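Local coordinates for flavoredoxin (Methanosarcina acetivorans, PDB 3BNK), which binds flavin mononucleotide and probably serves in electron transport as a flavoprotein with a flavin reductase-like domain, at the interface of chains A and B. Residues are numbered along the deposited sequence; one frame, centred on the assembly and turned at random. Chains: chain A/B, Flavoredoxin.

The interface of chains A and B. Residues chain A 39, 42, 45, 137; chain B 9-12, 36.
The CB methylene of A:Arg39 lies over the face of the B:Trp36 indole, 3.6 Å from the centroid of its six-membered ring, in a two-fold symmetric interface between flavin reductase-like domains, probably that of a functional dimer. A:Arg39 illustrates how an arginine can serve an interface with its aliphatic base as well as its guanidinium. At the indole edge, B:Trp36 CH2 lies 3.6 Å from the backbone N of A:Ala42. Because B:Trp36 also belongs to the FMN site, the partner subunit may help shape the cofactor's surroundings.

Beyond the indole, bends at chi2 and chi3 (-70° and -61°) turn the arginine chain toward the N-terminal segment of the other subunit. There A:Arg39 NH1 stands over the centre of the B:Phe12 ring, a cation-pi contact 4.1 Å from the centroid, while A:Pro45 CB packs near the rim of one guanidinium face. A:Pro45 and A:Ile137 also bear on the backbone of B:Asn9, with A:Pro45 CB 3.5 Å from its carbonyl O.

At the polar rim, A:Arg39 NH1 donates to B:Val11 O at 2.9 Å, approaching from above the carbonyl plane. The B:Asn10 amide, its plane 69° from the guanidinium, places ND2 2.9 Å from A:Arg39 NH1 and about as close to NH2; donors facing each other make the modelled amide orientation doubtful, and a flipped amide, with its oxygen toward the guanidinium, would probably fit better. A leucine in place of A:Arg39 would probably leave B:Val11 O without this donor and the B:Phe12 face without its cation.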
ATOM      1  N   ARG A  39      -0.725   5.775   2.731  1.00 14.77           N
ATOM      2  CA  ARG A  39      -1.059   7.182   2.969  1.00 15.43           C
ATOM      3  C   ARG A  39      -2.524   7.409   2.617  1.00 16.06           C
ATOM      4  O   ARG A  39      -3.105   6.735   1.742  1.00 16.01           O
ATOM      5  CB  ARG A  39      -0.145   8.152   2.200  1.00 15.27           C
ATOM      6  CG  ARG A  39       1.280   8.269   2.744  1.00 15.39           C
ATOM      7  CD  ARG A  39       1.364   8.997   4.103  1.00 14.18           C
ATOM      8  NE  ARG A  39       0.875  10.363   3.976  1.00 16.07           N
ATOM      9  CZ  ARG A  39       1.600  11.381   3.536  1.00 14.44           C
ATOM     10  NH1 ARG A  39       2.873  11.208   3.203  1.00 16.39           N
ATOM     11  NH2 ARG A  39       1.042  12.573   3.409  1.00 13.50           N
ATOM     12  N   ALA A  42      -2.643  13.939   2.327  1.00 15.96           N
ATOM     13  CA  ALA A  42      -1.411  14.650   1.988  1.00 15.97           C
ATOM     14  C   ALA A  42      -0.936  15.596   3.097  1.00 16.07           C
ATOM     15  O   ALA A  42       0.188  15.487   3.586  1.00 15.41           O
ATOM     16  CB  ALA A  42      -1.606  15.408   0.685  1.00 16.01           C
ATOM     17  N   PRO A  45       0.215  14.986   7.073  1.00 15.33           N
ATOM     18  CA  PRO A  45       0.550  13.634   6.650  1.00 15.49           C
ATOM     19  C   PRO A  45      -0.127  12.574   7.523  1.00 15.38           C
ATOM     20  O   PRO A  45       0.150  12.483   8.712  1.00 14.98           O
ATOM     21  CB  PRO A  45       2.071  13.592   6.779  1.00 15.59           C
ATOM     22  CG  PRO A  45       2.391  14.584   7.854  1.00 16.16           C
ATOM     23  CD  PRO A  45       1.382  15.695   7.634  1.00 16.10           C
ATOM     24  N   ILE A 137       1.276  11.142  10.974  1.00 16.18           N
ATOM     25  CA  ILE A 137       2.719  11.027  11.208  1.00 16.17           C
ATOM     26  C   ILE A 137       3.221  12.300  11.890  1.00 16.90           C
ATOM     27  O   ILE A 137       3.347  13.349  11.256  1.00 16.90           O
ATOM     28  CB  ILE A 137       3.555  10.743   9.911  1.00 16.31           C
ATOM     29  CG1 ILE A 137       2.934   9.607   9.074  1.00 15.28           C
ATOM     30  CG2 ILE A 137       5.016  10.436  10.287  1.00 15.89           C
ATOM     31  CD1 ILE A 137       3.446   9.549   7.617  1.00 15.64           C
TER
ATOM     32  N   ASN B   9       8.115  14.906   8.253  1.00 18.15           N
ATOM     33  CA  ASN B   9       6.954  14.080   8.610  1.00 18.05           C
ATOM     34  C   ASN B   9       6.129  13.619   7.418  1.00 17.77           C
ATOM     35  O   ASN B   9       5.375  12.649   7.518  1.00 18.18           O
ATOM     36  CB  ASN B   9       6.024  14.840   9.561  1.00 18.10           C
ATOM     37  CG  ASN B   9       6.502  14.830  10.988  1.00 18.98           C
ATOM     38  OD1 ASN B   9       6.090  15.668  11.803  1.00 22.11           O
ATOM     39  ND2 ASN B   9       7.368  13.901  11.309  1.00 17.24           N
ATOM     40  N   ASN B  10       6.247  14.335   6.306  1.00 17.49           N
ATOM     41  CA  ASN B  10       5.569  13.984   5.070  1.00 17.61           C
ATOM     42  C   ASN B  10       6.337  12.876   4.345  1.00 17.65           C
ATOM     43  O   ASN B  10       7.011  13.104   3.336  1.00 17.87           O
ATOM     44  CB  ASN B  10       5.399  15.221   4.177  1.00 17.67           C
ATOM     45  CG  ASN B  10       4.459  14.981   3.004  1.00 18.50           C
ATOM     46  OD1 ASN B  10       4.467  15.732   2.021  1.00 20.86           O
ATOM     47  ND2 ASN B  10       3.642  13.957   3.104  1.00 16.42           N
ATOM     48  N   VAL B  11       6.236  11.665   4.874  1.00 17.70           N
ATOM     49  CA  VAL B  11       6.923  10.534   4.279  1.00 17.66           C
ATOM     50  C   VAL B  11       5.930   9.586   3.631  1.00 17.72           C
ATOM     51  O   VAL B  11       4.830   9.332   4.153  1.00 17.64           O
ATOM     52  CB  VAL B  11       7.930   9.847   5.271  1.00 17.87           C
ATOM     53  CG1 VAL B  11       7.619  10.191   6.716  1.00 16.71           C
ATOM     54  CG2 VAL B  11       8.017   8.341   5.052  1.00 18.09           C
ATOM     55  N   PHE B  12       6.324   9.084   2.469  1.00 17.71           N
ATOM     56  CA  PHE B  12       5.494   8.190   1.695  1.00 16.86           C
ATOM     57  C   PHE B  12       5.896   6.752   2.004  1.00 16.44           C
ATOM     58  O   PHE B  12       6.918   6.506   2.663  1.00 15.45           O
ATOM     59  CB  PHE B  12       5.649   8.518   0.210  1.00 17.90           C
ATOM     60  CG  PHE B  12       4.990   9.820  -0.200  1.00 19.88           C
ATOM     61  CD1 PHE B  12       5.621  11.046   0.020  1.00 20.16           C
ATOM     62  CD2 PHE B  12       3.739   9.812  -0.813  1.00 21.96           C
ATOM     63  CE1 PHE B  12       5.020  12.255  -0.369  1.00 23.60           C
ATOM     64  CE2 PHE B  12       3.121  11.008  -1.207  1.00 23.92           C
ATOM     65  CZ  PHE B  12       3.763  12.240  -0.977  1.00 22.82           C
ATOM     66  N   TRP B  36      -1.620   5.314  -3.750  1.00 15.19           N
ATOM     67  CA  TRP B  36      -2.257   5.180  -2.434  1.00 14.63           C
ATOM     68  C   TRP B  36      -3.403   4.164  -2.499  1.00 14.97           C
ATOM     69  O   TRP B  36      -4.585   4.547  -2.497  1.00 14.47           O
ATOM     70  CB  TRP B  36      -2.768   6.541  -1.915  1.00 14.62           C
ATOM     71  CG  TRP B  36      -1.679   7.601  -1.678  1.00 13.98           C
ATOM     72  CD1 TRP B  36      -0.380   7.570  -2.124  1.00 13.39           C
ATOM     73  CD2 TRP B  36      -1.831   8.849  -0.988  1.00 14.65           C
ATOM     74  NE1 TRP B  36       0.284   8.708  -1.746  1.00 13.43           N
ATOM     75  CE2 TRP B  36      -0.582   9.518  -1.054  1.00 15.57           C
ATOM     76  CE3 TRP B  36      -2.905   9.478  -0.339  1.00 14.09           C
ATOM     77  CZ2 TRP B  36      -0.368  10.773  -0.464  1.00 14.84           C
ATOM     78  CZ3 TRP B  36      -2.693  10.730   0.239  1.00 14.52           C
ATOM     79  CH2 TRP B  36      -1.431  11.365   0.169  1.00 15.16           C
TER